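Local coordinates for TetR transcriptional regulator (Chloroflexus aurantiacus, PDB 3QBM), which probably binds DNA through an N-terminal helix-turn-helix domain and regulates transcription as a TetR-family protein, at residues A[11-16]-A[56-61]; A[78-83]-A[146-151]; A[87-92]-A[183-188]; A[167-172]-A[179-184]. One frame throughout, in Å; residues are numbered along the deposited sequence. Where two conformers were deposited one is given.

Contact 1: residues A[11-16]-A[56-61]; sequences RVVAQA and LAAFDY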
loop_
_atom_site.group_PDB
_atom_site.type_symbol
_atom_site.label_atom_id
_atom_site.label_comp_id
_atom_site.label_asym_id
_atom_site.label_seq_id
_atom_site.Cartn_x
_atom_site.Cartn_y
_atom_site.Cartn_z
ATOM N N ARG A 11 1.564 27.176 -7.265
ATOM C CA ARG A 11 0.330 27.107 -6.480
ATOM C C ARG A 11 -0.647 26.069 -7.014
ATOM O O ARG A 11 -1.244 25.317 -6.253
ATOM C CB ARG A 11 -0.385 28.463 -6.464
ATOM C CG ARG A 11 0.330 29.615 -5.760
ATOM C CD ARG A 11 -0.445 30.921 -6.019
ATOM N NE ARG A 11 -0.252 31.938 -4.976
ATOM C CZ ARG A 11 0.715 32.861 -4.958
ATOM N NH1 ARG A 11 1.611 32.954 -5.943
ATOM N NH2 ARG A 11 0.778 33.711 -3.934
ATOM N N VAL A 12 -0.845 26.030 -8.322
ATOM C CA VAL A 12 -1.781 25.065 -8.876
ATOM C C VAL A 12 -1.286 23.644 -8.614
ATOM O O VAL A 12 -2.040 22.818 -8.143
ATOM C CB VAL A 12 -2.035 25.293 -10.380
ATOM C CG1 VAL A 12 -2.966 24.220 -10.921
ATOM C CG2 VAL A 12 -2.634 26.682 -10.596
ATOM N N VAL A 13 -0.013 23.383 -8.916
ATOM C CA VAL A 13 0.561 22.058 -8.744
ATOM C C VAL A 13 0.425 21.611 -7.294
ATOM O O VAL A 13 0.067 20.462 -7.033
ATOM C CB VAL A 13 2.051 22.006 -9.194
ATOM C CG1 VAL A 13 2.723 20.818 -8.633
ATOM C CG2 VAL A 13 2.164 22.015 -10.718
ATOM N N ALA A 14 0.687 22.512 -6.348
ATOM C CA ALA A 14 0.588 22.182 -4.906
ATOM C C ALA A 14 -0.856 21.822 -4.523
ATOM O O ALA A 14 -1.106 20.850 -3.824
ATOM C CB ALA A 14 1.119 23.319 -4.024
ATOM N N GLN A 15 -1.811 22.596 -4.994
ATOM C CA GLN A 15 -3.222 22.287 -4.700
ATOM C C GLN A 15 -3.711 21.010 -5.404
ATOM O O GLN A 15 -4.492 20.231 -4.838
ATOM C CB GLN A 15 -4.112 23.457 -5.101
ATOM C CG GLN A 15 -3.793 24.768 -4.356
ATOM C CD GLN A 15 -4.028 24.670 -2.861
ATOM O OE1 GLN A 15 -4.909 23.942 -2.392
ATOM N NE2 GLN A 15 -3.228 25.409 -2.101
ATOM N N ALA A 16 -3.282 20.815 -6.651
ATOM C CA ALA A 16 -3.665 19.599 -7.396
ATOM C C ALA A 16 -3.149 18.380 -6.638
ATOM O O ALA A 16 -3.883 17.411 -6.437
ATOM C CB ALA A 16 -3.103 19.612 -8.789
ATOM N N LEU A 56 1.210 14.933 -13.636
ATOM C CA LEU A 56 2.652 14.651 -13.591
ATOM C C LEU A 56 3.407 15.695 -12.812
ATOM O O LEU A 56 4.294 15.375 -12.008
ATOM C CB LEU A 56 3.258 14.519 -14.986
ATOM C CG LEU A 56 2.807 13.341 -15.848
ATOM C CD1 LEU A 56 3.345 13.462 -17.281
ATOM C CD2 LEU A 56 3.169 11.962 -15.189
ATOM N N ALA A 57 3.063 16.961 -13.028
ATOM C CA ALA A 57 3.722 18.032 -12.295
ATOM C C ALA A 57 3.363 17.958 -10.806
ATOM O O ALA A 57 4.239 18.142 -9.955
ATOM C CB ALA A 57 3.353 19.361 -12.880
ATOM N N ALA A 58 2.095 17.648 -10.515
ATOM C CA ALA A 58 1.584 17.470 -9.143
ATOM C C ALA A 58 2.298 16.323 -8.437
ATOM O O ALA A 58 2.594 16.441 -7.241
ATOM C CB ALA A 58 0.058 17.232 -9.126
ATOM N N PHE A 59 2.570 15.213 -9.137
ATOM C CA PHE A 59 3.362 14.153 -8.511
ATOM C C PHE A 59 4.810 14.599 -8.243
ATOM O O PHE A 59 5.350 14.372 -7.147
ATOM C CB PHE A 59 3.420 12.877 -9.324
ATOM C CG PHE A 59 4.183 11.781 -8.627
ATOM C CD1 PHE A 59 3.554 10.991 -7.698
ATOM C CD2 PHE A 59 5.555 11.615 -8.835
ATOM C CE1 PHE A 59 4.272 10.025 -6.995
ATOM C CE2 PHE A 59 6.275 10.651 -8.149
ATOM C CZ PHE A 59 5.645 9.859 -7.253
ATOM N N ASP A 60 5.451 15.199 -9.242
ATOM C CA ASP A 60 6.843 15.675 -9.084
ATOM C C ASP A 60 6.953 16.560 -7.847
ATOM O O ASP A 60 7.953 16.525 -7.124
ATOM C CB ASP A 60 7.314 16.420 -10.339
ATOM C CG ASP A 60 7.533 15.498 -11.495
ATOM O OD1 ASP A 60 7.560 14.252 -11.316
ATOM O OD2 ASP A 60 7.613 16.000 -12.626
ATOM N N TYR A 61 5.888 17.299 -7.571
ATOM C CA TYR A 61 5.813 18.176 -6.419
ATOM C C TYR A 61 5.694 17.398 -5.121
ATOM O O TYR A 61 6.327 17.746 -4.111
ATOM C CB TYR A 61 4.624 19.097 -6.562
ATOM C CG TYR A 61 4.235 19.789 -5.303
ATOM C CD1 TYR A 61 4.836 20.995 -4.932
ATOM C CD2 TYR A 61 3.251 19.269 -4.487
ATOM C CE1 TYR A 61 4.479 21.633 -3.759
ATOM C CE2 TYR A 61 2.887 19.901 -3.301
ATOM C CZ TYR A 61 3.504 21.088 -2.953
ATOM O OH TYR A 61 3.148 21.726 -1.787
#
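The ring of Tyr61 lies with one face against the backbone of Ala14. Ala14 CA is 3.6 Å above the plane of that ring, offset toward its rim. This is a CH-pi contact, with the CA 3.8 Å from the Tyr61 ring centroid and 19° off the ring normal. The methyl of Ala14 sits farther out, by the phenol end: Ala14 CB is 3.4 Å from Tyr61 OH. Val13 CG1 approaches the same ring obliquely. It touches the root of the side chain, Tyr61 CB, at 3.3 Å, and the two side chains pass alongside each other, pointing opposite ways. In both residues the group that reaches across, CG1 of Val13 and CG of Tyr61, is anti to its backbone N. The second branch of Val13 takes another partner, with CG2 3.6 Å from Ala57 CB. Val13 CG1 also rests against the carbonyl, 3.3 Å from Ala57 O. At the far end Ala16 CB meets Ala58 CB at 4.0 Å. The axes of segments 11-16 and 56-61 come within 8.2 Å and cross at -80°; small alanines at the interface are consistent with this. The contact joins the first helix of the TetR DNA-binding domain to the long helix 51-74. The Tyr61 hydroxyl is hydrogen-bonded to Lys65 on its own helix. Apolar and CH-pi packing therefore joins the segments, while the phenol's polar end is satisfied separately.

Contact 2: residues A[78-83]-A[146-151]; sequences KHTVDT and GEIRPE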
loop_
_atom_site.group_PDB
_atom_site.type_symbol
_atom_site.label_atom_id
_atom_site.label_comp_id
_atom_site.label_asym_id
_atom_site.label_seq_id
_atom_site.Cartn_x
_atom_site.Cartn_y
_atom_site.Cartn_z
ATOM N N LYS A 78 25.212 10.524 13.876
ATOM C CA LYS A 78 26.632 10.242 14.092
ATOM C C LYS A 78 27.009 8.782 13.811
ATOM O O LYS A 78 28.191 8.458 13.884
ATOM C CB LYS A 78 27.060 10.615 15.533
ATOM C CG LYS A 78 26.336 9.846 16.652
ATOM C CD LYS A 78 26.673 10.377 18.039
ATOM C CE LYS A 78 25.800 9.725 19.115
ATOM N NZ LYS A 78 25.981 10.404 20.450
ATOM N N HIS A 79 26.011 7.941 13.495
ATOM C CA HIS A 79 26.183 6.497 13.244
ATOM C C HIS A 79 25.204 6.104 12.153
ATOM O O HIS A 79 24.054 6.596 12.115
ATOM C CB HIS A 79 25.873 5.747 14.522
ATOM C CG HIS A 79 26.278 4.316 14.535
ATOM N ND1 HIS A 79 25.573 3.343 13.868
ATOM C CD2 HIS A 79 27.246 3.676 15.228
ATOM C CE1 HIS A 79 26.109 2.167 14.120
ATOM N NE2 HIS A 79 27.135 2.343 14.932
ATOM N N THR A 80 25.661 5.242 11.238
ATOM C CA THR A 80 24.870 4.878 10.073
ATOM C C THR A 80 23.602 4.124 10.442
ATOM O O THR A 80 22.605 4.194 9.735
ATOM C CB THR A 80 25.659 4.013 9.046
ATOM O OG1 THR A 80 26.204 2.865 9.699
ATOM C CG2 THR A 80 26.782 4.859 8.336
ATOM N N VAL A 81 23.641 3.383 11.541
ATOM C CA VAL A 81 22.446 2.710 12.000
ATOM C C VAL A 81 21.413 3.718 12.513
ATOM O O VAL A 81 20.206 3.572 12.233
ATOM C CB VAL A 81 22.786 1.586 12.982
ATOM C CG1 VAL A 81 21.529 1.000 13.696
ATOM C CG2 VAL A 81 23.544 0.455 12.214
ATOM N N ASP A 82 21.878 4.743 13.223
ATOM C CA ASP A 82 20.993 5.822 13.676
ATOM C C ASP A 82 20.309 6.439 12.472
ATOM O O ASP A 82 19.124 6.738 12.526
ATOM C CB ASP A 82 21.747 6.895 14.465
ATOM C CG ASP A 82 22.301 6.384 15.797
ATOM O OD1 ASP A 82 21.973 5.279 16.222
ATOM O OD2 ASP A 82 23.083 7.104 16.411
ATOM N N THR A 83 21.058 6.656 11.393
ATOM C CA THR A 83 20.506 7.223 10.187
ATOM C C THR A 83 19.468 6.316 9.539
ATOM O O THR A 83 18.393 6.770 9.112
ATOM C CB THR A 83 21.615 7.534 9.143
ATOM O OG1 THR A 83 22.699 8.203 9.796
ATOM C CG2 THR A 83 21.019 8.374 8.036
ATOM N N GLY A 146 32.797 -0.356 10.169
ATOM C CA GLY A 146 32.659 -1.375 11.202
ATOM C C GLY A 146 31.408 -1.200 12.048
ATOM O O GLY A 146 31.307 -1.751 13.141
ATOM N N GLU A 147 30.458 -0.431 11.540
ATOM C CA GLU A 147 29.186 -0.188 12.234
ATOM C C GLU A 147 28.113 -1.179 11.819
ATOM O O GLU A 147 27.161 -1.417 12.560
ATOM C CB GLU A 147 28.687 1.227 11.958
ATOM C CG GLU A 147 29.588 2.293 12.493
ATOM C CD GLU A 147 29.156 3.683 12.112
ATOM O OE1 GLU A 147 28.304 3.851 11.265
ATOM O OE2 GLU A 147 29.716 4.622 12.646
ATOM N N ILE A 148 28.260 -1.755 10.641
ATOM C CA ILE A 148 27.272 -2.658 10.066
ATOM C C ILE A 148 27.972 -3.951 9.637
ATOM O O ILE A 148 29.071 -3.906 9.080
ATOM C CB ILE A 148 26.537 -1.993 8.884
ATOM C CG1 ILE A 148 25.598 -0.909 9.434
ATOM C CG2 ILE A 148 25.697 -3.050 8.055
ATOM C CD1 ILE A 148 24.795 -0.141 8.375
ATOM N N ARG A 149 27.349 -5.088 9.912
ATOM C CA ARG A 149 27.931 -6.388 9.539
ATOM C C ARG A 149 28.168 -6.460 8.036
ATOM O O ARG A 149 27.293 -6.127 7.240
ATOM C CB ARG A 149 27.024 -7.555 9.977
ATOM C CG ARG A 149 26.823 -7.660 11.429
ATOM C CD ARG A 149 26.062 -8.912 11.896
ATOM N NE ARG A 149 26.075 -8.934 13.360
ATOM C CZ ARG A 149 27.017 -9.500 14.128
ATOM N NH1 ARG A 149 28.025 -10.183 13.594
ATOM N NH2 ARG A 149 26.934 -9.401 15.458
ATOM N N PRO A 150 29.371 -6.899 7.611
ATOM C CA PRO A 150 29.619 -6.971 6.164
ATOM C C PRO A 150 28.682 -7.864 5.360
ATOM O O PRO A 150 28.521 -7.651 4.150
ATOM C CB PRO A 150 31.063 -7.503 6.051
ATOM C CG PRO A 150 31.578 -7.645 7.383
ATOM C CD PRO A 150 30.538 -7.298 8.424
ATOM N N GLU A 151 28.026 -8.807 6.037
ATOM C CA GLU A 151 27.166 -9.778 5.360
ATOM C C GLU A 151 25.793 -9.206 5.027
ATOM O O GLU A 151 25.032 -9.852 4.313
ATOM C CB GLU A 151 26.999 -11.037 6.217
ATOM C CG GLU A 151 28.342 -11.758 6.483
ATOM C CD GLU A 151 29.139 -11.160 7.640
ATOM O OE1 GLU A 151 28.515 -10.532 8.528
ATOM O OE2 GLU A 151 30.369 -11.337 7.672
#
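His79 has CG anti to its backbone N (chi1 -167°), and Glu147 is extended beyond CG. These torsions bring the imidazole and the carboxylate tip to tip, one flat over the other. Their planes are 8° apart, and Glu147 CD lies 3.6 Å above the centre of the His79 ring. Glu147 CG covers the same face and makes a CH-pi contact. In Thr80 chi1 of 54° tucks OG1 between backbone N and carbonyl carbon, which turns the hydroxyl to Glu147 OE1. That oxygen accepts two bonds. Thr80 OG1 donates at 2.8 Å along the anti lone pair of Glu147 OE1. Thr80 N donates to Glu147 OE1 at 3.0 Å, almost straight, from above the carboxylate plane. His79 is the N-cap of helix 80-92, and its ND1 accepts from Val81 N in the ring plane at 3.0 Å. A carboxylate at this helix start is probably favoured by the positive end of the helix dipole and the N-H groups there. Gly146 closes helix 118-144 with a Schellman motif at positive phi, and the chain after it delivers Glu147. Both helices belong to the C-terminal domain. Below the polar layer, Val81 CG2 meets Ile148 CG1 at 3.7 Å. Ile148 CD1 lies 3.6 Å from Thr80 OG1. The other carboxylate oxygen, Glu147 OE2, forms a salt bridge with Arg145, and His79 NE2 is hydrogen-bonded to the carbonyl of Ala199.

Contact 3: residues A[87-92]-A[183-188]; sequences FLDVFR and HAYTHL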
loop_
_atom_site.group_PDB
_atom_site.type_symbol
_atom_site.label_atom_id
_atom_site.label_comp_id
_atom_site.label_asym_id
_atom_site.label_seq_id
_atom_site.Cartn_x
_atom_site.Cartn_y
_atom_site.Cartn_z
ATOM N N PHE A 87 15.256 6.927 9.115
ATOM C CA PHE A 87 14.405 6.677 7.923
ATOM C C PHE A 87 13.062 6.030 8.328
ATOM O O PHE A 87 11.989 6.455 7.865
ATOM C CB PHE A 87 15.176 5.815 6.930
ATOM C CG PHE A 87 14.488 5.596 5.622
ATOM C CD1 PHE A 87 13.591 4.538 5.463
ATOM C CD2 PHE A 87 14.749 6.420 4.544
ATOM C CE1 PHE A 87 12.954 4.300 4.238
ATOM C CE2 PHE A 87 14.100 6.182 3.301
ATOM C CZ PHE A 87 13.227 5.131 3.163
ATOM N N LEU A 88 13.114 5.046 9.222
ATOM C CA LEU A 88 11.910 4.466 9.804
ATOM C C LEU A 88 11.108 5.540 10.546
ATOM O O LEU A 88 9.871 5.606 10.403
ATOM C CB LEU A 88 12.219 3.315 10.777
ATOM C CG LEU A 88 13.229 2.242 10.397
ATOM C CD1 LEU A 88 13.457 1.240 11.525
ATOM C CD2 LEU A 88 12.785 1.523 9.120
ATOM N N ASP A 89 11.798 6.397 11.301
ATOM C CA ASP A 89 11.139 7.395 12.104
ATOM C C ASP A 89 10.364 8.402 11.241
ATOM O O ASP A 89 9.304 8.867 11.637
ATOM C CB ASP A 89 12.108 8.132 13.007
ATOM C CG ASP A 89 11.389 9.001 13.977
ATOM O OD1 ASP A 89 10.593 8.455 14.760
ATOM O OD2 ASP A 89 11.548 10.221 13.904
ATOM N N VAL A 90 10.886 8.720 10.057
ATOM C CA VAL A 90 10.160 9.588 9.134
ATOM C C VAL A 90 8.786 8.952 8.845
ATOM O O VAL A 90 7.756 9.619 8.953
ATOM C CB VAL A 90 10.964 9.838 7.811
ATOM C CG1 VAL A 90 10.110 10.582 6.783
ATOM C CG2 VAL A 90 12.249 10.628 8.112
ATOM N N PHE A 91 8.765 7.670 8.444
ATOM C CA PHE A 91 7.503 6.984 8.182
ATOM C C PHE A 91 6.589 6.940 9.415
ATOM O O PHE A 91 5.378 7.178 9.308
ATOM C CB PHE A 91 7.772 5.570 7.680
ATOM C CG PHE A 91 8.069 5.498 6.217
ATOM C CD1 PHE A 91 7.047 5.650 5.305
ATOM C CD2 PHE A 91 9.336 5.245 5.751
ATOM C CE1 PHE A 91 7.282 5.543 3.963
ATOM C CE2 PHE A 91 9.558 5.109 4.398
ATOM C CZ PHE A 91 8.551 5.286 3.515
ATOM N N ARG A 92 7.162 6.643 10.569
ATOM C CA ARG A 92 6.404 6.629 11.793
ATOM C C ARG A 92 5.699 7.967 12.044
ATOM O O ARG A 92 4.519 7.993 12.482
ATOM C CB ARG A 92 7.294 6.250 12.987
ATOM C CG ARG A 92 6.496 6.151 14.256
ATOM C CD ARG A 92 7.235 5.545 15.399
ATOM N NE ARG A 92 8.368 6.343 15.807
ATOM C CZ ARG A 92 9.037 6.190 16.959
ATOM N NH1 ARG A 92 8.653 5.330 17.894
ATOM N NH2 ARG A 92 10.064 6.979 17.211
ATOM N N HIS A 183 4.346 -0.297 15.839
ATOM C CA HIS A 183 4.815 -1.682 15.830
ATOM C C HIS A 183 5.866 -1.948 14.764
ATOM O O HIS A 183 6.875 -2.531 15.058
ATOM C CB HIS A 183 3.702 -2.687 15.572
ATOM C CG HIS A 183 2.720 -2.832 16.684
ATOM N ND1 HIS A 183 3.048 -2.633 18.007
ATOM C CD2 HIS A 183 1.426 -3.240 16.673
ATOM C CE1 HIS A 183 1.990 -2.885 18.764
ATOM N NE2 HIS A 183 0.991 -3.249 17.980
ATOM N N ALA A 184 5.614 -1.480 13.534
ATOM C CA ALA A 184 6.537 -1.639 12.410
ATOM C C ALA A 184 7.851 -0.971 12.745
ATOM O O ALA A 184 8.927 -1.570 12.594
ATOM C CB ALA A 184 5.928 -1.044 11.151
ATOM N N TYR A 185 7.788 0.288 13.191
ATOM C CA TYR A 185 8.995 0.973 13.598
ATOM C C TYR A 185 9.810 0.142 14.617
ATOM O O TYR A 185 10.997 -0.119 14.426
ATOM C CB TYR A 185 8.654 2.340 14.183
ATOM C CG TYR A 185 9.859 3.026 14.757
ATOM C CD1 TYR A 185 10.646 3.839 13.983
ATOM C CD2 TYR A 185 10.212 2.841 16.091
ATOM C CE1 TYR A 185 11.783 4.453 14.505
ATOM C CE2 TYR A 185 11.342 3.411 16.614
ATOM C CZ TYR A 185 12.119 4.239 15.831
ATOM O OH TYR A 185 13.240 4.832 16.344
ATOM N N THR A 186 9.158 -0.257 15.709
ATOM C CA THR A 186 9.830 -0.979 16.803
ATOM C C THR A 186 10.422 -2.295 16.302
ATOM O O THR A 186 11.550 -2.638 16.593
ATOM C CB THR A 186 8.848 -1.179 17.979
ATOM O OG1 THR A 186 8.534 0.110 18.509
ATOM C CG2 THR A 186 9.378 -2.124 19.088
ATOM N N HIS A 187 9.640 -3.022 15.522
ATOM C CA HIS A 187 10.139 -4.272 14.980
ATOM C C HIS A 187 11.420 -4.076 14.175
ATOM O O HIS A 187 12.412 -4.748 14.416
ATOM C CB HIS A 187 9.126 -4.891 14.044
ATOM C CG HIS A 187 9.649 -6.104 13.371
ATOM N ND1 HIS A 187 9.879 -7.275 14.059
ATOM C CD2 HIS A 187 9.976 -6.345 12.078
ATOM C CE1 HIS A 187 10.363 -8.174 13.213
ATOM N NE2 HIS A 187 10.396 -7.646 12.002
ATOM N N LEU A 188 11.403 -3.154 13.229
ATOM C CA LEU A 188 12.576 -2.921 12.390
ATOM C C LEU A 188 13.754 -2.285 13.133
ATOM O O LEU A 188 14.898 -2.643 12.892
ATOM C CB LEU A 188 12.218 -2.136 11.124
ATOM C CG LEU A 188 11.403 -2.943 10.084
ATOM C CD1 LEU A 188 11.010 -1.986 8.957
ATOM C CD2 LEU A 188 12.111 -4.222 9.568
#
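Asp89 OD1 is gripped twice, both times by Arg92 one turn further along helix 80-92. Arg92 NH2 donates to Asp89 OD1 at 2.9 Å, from above the carboxylate plane. Arg92 NE donates to Asp89 OD1 at 3.2 Å, nearly along the C-O axis. The grip is side-on and in the guanidinium plane, so it fixes the rotation of that flat group. The Arg92 chain leaves with CG anti to the backbone N and bends at chi3 (64°), which lays the guanidinium over Tyr185. The two planes are 11° apart. Arg92 CZ is 3.6 Å from the Tyr185 ring centroid and close to the ring normal, a stacked cation-pi pair. Arg92 NH1 lies over the ring's rim, 3.4 Å from Tyr185 CD2. The ring itself reaches across with CG anti to its backbone N. Asp89 N stands at the ring's edge, 3.7 Å from Tyr185 CE1. Leu88 CB packs obliquely on the ring, 3.6 Å from Tyr185 CD1. Deeper in, Leu88 and Leu188 cross at about a right angle, with Leu88 CD1 3.6 Å from Leu188 CB. Segments 87-92 and 183-188 run antiparallel at 170°, their axes 9.6 Å apart at closest, within the C-terminal domain. Ile161 of helix 154-175 adds to the packing on Leu88. On another side of helix 179-196, His187 meets His187 of the second subunit. Arg92 NH1 also makes a salt bridge with Glu182. The guanidinium thus has two carboxylate partners, which probably offset its charge while Tyr185 covers one face.

Contact 4: residues A[167-172]-A[179-184]; sequences GAVMLA and TPLEHA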
loop_
_atom_site.group_PDB
_atom_site.type_symbol
_atom_site.label_atom_id
_atom_site.label_comp_id
_atom_site.label_asym_id
_atom_site.label_seq_id
_atom_site.Cartn_x
_atom_site.Cartn_y
_atom_site.Cartn_z
ATOM N N GLY A 167 3.392 -0.427 4.132
ATOM C CA GLY A 167 2.248 -1.252 4.578
ATOM C C GLY A 167 1.641 -0.770 5.914
ATOM O O GLY A 167 0.419 -0.711 6.112
ATOM N N ALA A 168 2.507 -0.341 6.811
ATOM C CA ALA A 168 2.049 0.213 8.072
ATOM C C ALA A 168 1.346 1.564 7.902
ATOM O O ALA A 168 0.377 1.832 8.603
ATOM C CB ALA A 168 3.189 0.291 9.025
ATOM N N VAL A 169 1.824 2.403 6.985
ATOM C CA VAL A 169 1.137 3.663 6.612
ATOM C C VAL A 169 -0.293 3.348 6.138
ATOM O O VAL A 169 -1.267 3.970 6.614
ATOM C CB VAL A 169 1.871 4.448 5.532
ATOM C CG1 VAL A 169 0.991 5.600 5.011
ATOM C CG2 VAL A 169 3.173 5.013 6.081
HETATM N N MSE A 170 -0.427 2.358 5.258
HETATM C CA MSE A 170 -1.729 1.898 4.783
HETATM C C MSE A 170 -2.628 1.431 5.952
HETATM O O MSE A 170 -3.782 1.841 6.071
HETATM C CB MSE A 170 -1.551 0.732 3.815
HETATM C CG MSE A 170 -2.895 0.168 3.270
HETATM SE SE MSE A 170 -3.781 -1.104 4.311
HETATM C CE MSE A 170 -2.376 -2.495 4.178
ATOM N N LEU A 171 -2.079 0.575 6.802
ATOM C CA LEU A 171 -2.845 0.014 7.938
ATOM C C LEU A 171 -3.243 1.039 8.970
ATOM O O LEU A 171 -4.353 0.996 9.477
ATOM C CB LEU A 171 -2.047 -1.019 8.691
ATOM C CG LEU A 171 -2.035 -2.414 8.120
ATOM C CD1 LEU A 171 -1.160 -3.218 9.064
ATOM C CD2 LEU A 171 -3.449 -3.021 7.958
ATOM N N ALA A 172 -2.329 1.960 9.274
ATOM C CA ALA A 172 -2.588 2.994 10.275
ATOM C C ALA A 172 -3.727 3.876 9.801
ATOM O O ALA A 172 -4.591 4.242 10.591
ATOM C CB ALA A 172 -1.324 3.807 10.571
ATOM N N THR A 179 -0.992 2.616 15.885
ATOM C CA THR A 179 -0.394 1.384 16.397
ATOM C C THR A 179 0.395 0.581 15.329
ATOM O O THR A 179 1.510 0.141 15.612
ATOM C CB THR A 179 -1.467 0.534 17.112
ATOM O OG1 THR A 179 -1.918 1.260 18.271
ATOM C CG2 THR A 179 -0.929 -0.817 17.533
ATOM N N PRO A 180 -0.151 0.417 14.119
ATOM C CA PRO A 180 0.635 -0.323 13.119
ATOM C C PRO A 180 1.999 0.315 12.762
ATOM O O PRO A 180 2.974 -0.388 12.500
ATOM C CB PRO A 180 -0.283 -0.331 11.871
ATOM C CG PRO A 180 -1.666 -0.192 12.416
ATOM C CD PRO A 180 -1.514 0.729 13.616
ATOM N N LEU A 181 2.055 1.640 12.722
ATOM C CA LEU A 181 3.305 2.324 12.453
ATOM C C LEU A 181 4.276 2.181 13.630
ATOM O O LEU A 181 5.476 2.053 13.437
ATOM C CB LEU A 181 3.048 3.810 12.102
ATOM C CG LEU A 181 2.683 4.079 10.645
ATOM C CD1 LEU A 181 2.060 5.463 10.457
ATOM C CD2 LEU A 181 3.900 3.944 9.726
ATOM N N GLU A 182 3.755 2.239 14.852
ATOM C CA GLU A 182 4.574 2.103 16.045
ATOM C C GLU A 182 5.163 0.720 16.114
ATOM O O GLU A 182 6.357 0.582 16.339
ATOM C CB GLU A 182 3.787 2.396 17.321
ATOM C CG GLU A 182 3.745 3.860 17.650
ATOM C CD GLU A 182 5.104 4.406 18.042
ATOM O OE1 GLU A 182 6.066 3.612 18.214
ATOM O OE2 GLU A 182 5.204 5.644 18.169
ATOM N N HIS A 183 4.346 -0.297 15.839
ATOM C CA HIS A 183 4.815 -1.682 15.830
ATOM C C HIS A 183 5.866 -1.948 14.764
ATOM O O HIS A 183 6.875 -2.531 15.058
ATOM C CB HIS A 183 3.702 -2.687 15.572
ATOM C CG HIS A 183 2.720 -2.832 16.684
ATOM N ND1 HIS A 183 3.048 -2.633 18.007
ATOM C CD2 HIS A 183 1.426 -3.240 16.673
ATOM C CE1 HIS A 183 1.990 -2.885 18.764
ATOM N NE2 HIS A 183 0.991 -3.249 17.980
ATOM N N ALA A 184 5.614 -1.480 13.534
ATOM C CA ALA A 184 6.537 -1.639 12.410
ATOM C C ALA A 184 7.851 -0.971 12.745
ATOM O O ALA A 184 8.927 -1.570 12.594
ATOM C CB ALA A 184 5.928 -1.044 11.151
#
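The tight part of this contact centres on Ala168, where the two backbones come nearest: Ala168 CA and Leu181 CA are 5.0 Å apart. Its methyl fits against the facing turn, with Ala168 CB 3.5 Å from Pro180 O. Ala168 CB also touches Ala184 CB at 3.7 Å. Leu181 has CG anti to the carbonyl carbon (chi1 -84°), and its two end methyls spread along the facing helix. Leu181 CD2 lies by Ala168 and Val169, while Leu181 CD1 touches Ala172 CB at 3.8 Å. The Pro180 ring packs on Leu171, with Pro180 CB 3.7 Å from Leu171 CB. Ala172 and Pro180 meet more loosely, Ala172 CB to Pro180 CD at 4.3 Å. Thr179, Glu182 and His183 on the outer side are partly exposed and carry the polar groups. Segments 167-172 and 179-184 run antiparallel at 155°, with 7.9 Å between their axes at closest. A short link joins helix 154-175 to helix 179-196 in the C-terminal domain. The surroundings reach the second subunit: Leu171 packs on Ile162 of that subunit, and Thr179 on its Leu159. Leu107 of helix 105-113 touches Val169, and the side chain of Val169 lies about 9 Å from a bound magnesium ion. Between the segments the packing is apolar, and small alanine and proline groups allow the close spacing. Polar side chains stay at the partly exposed border.

How the contacts relate
Contact 1 comes first along the chain and lies in the DNA-binding domain, while contacts 2, 3 and 4 lie in the C-terminal domain. The centres of contacts 1 and 2 are about 37 Å apart, on opposite sides of the chain's centre. Helix 51-74 of contact 1 is followed by helix 80-92, which serves contact 2 at its start and contact 3 farther on, about 17 Å between centres. The segments of contacts 2 and 3 alternate along the chain. Contact 2 closes before contact 4 opens. Contacts 3 and 4 both end on helix 179-196, with centres about 8 Å apart, and the Arg92–Glu182 salt bridge joins them. Both touch the second subunit, so this helical layer takes part in the dimer, as in TetR-family regulators.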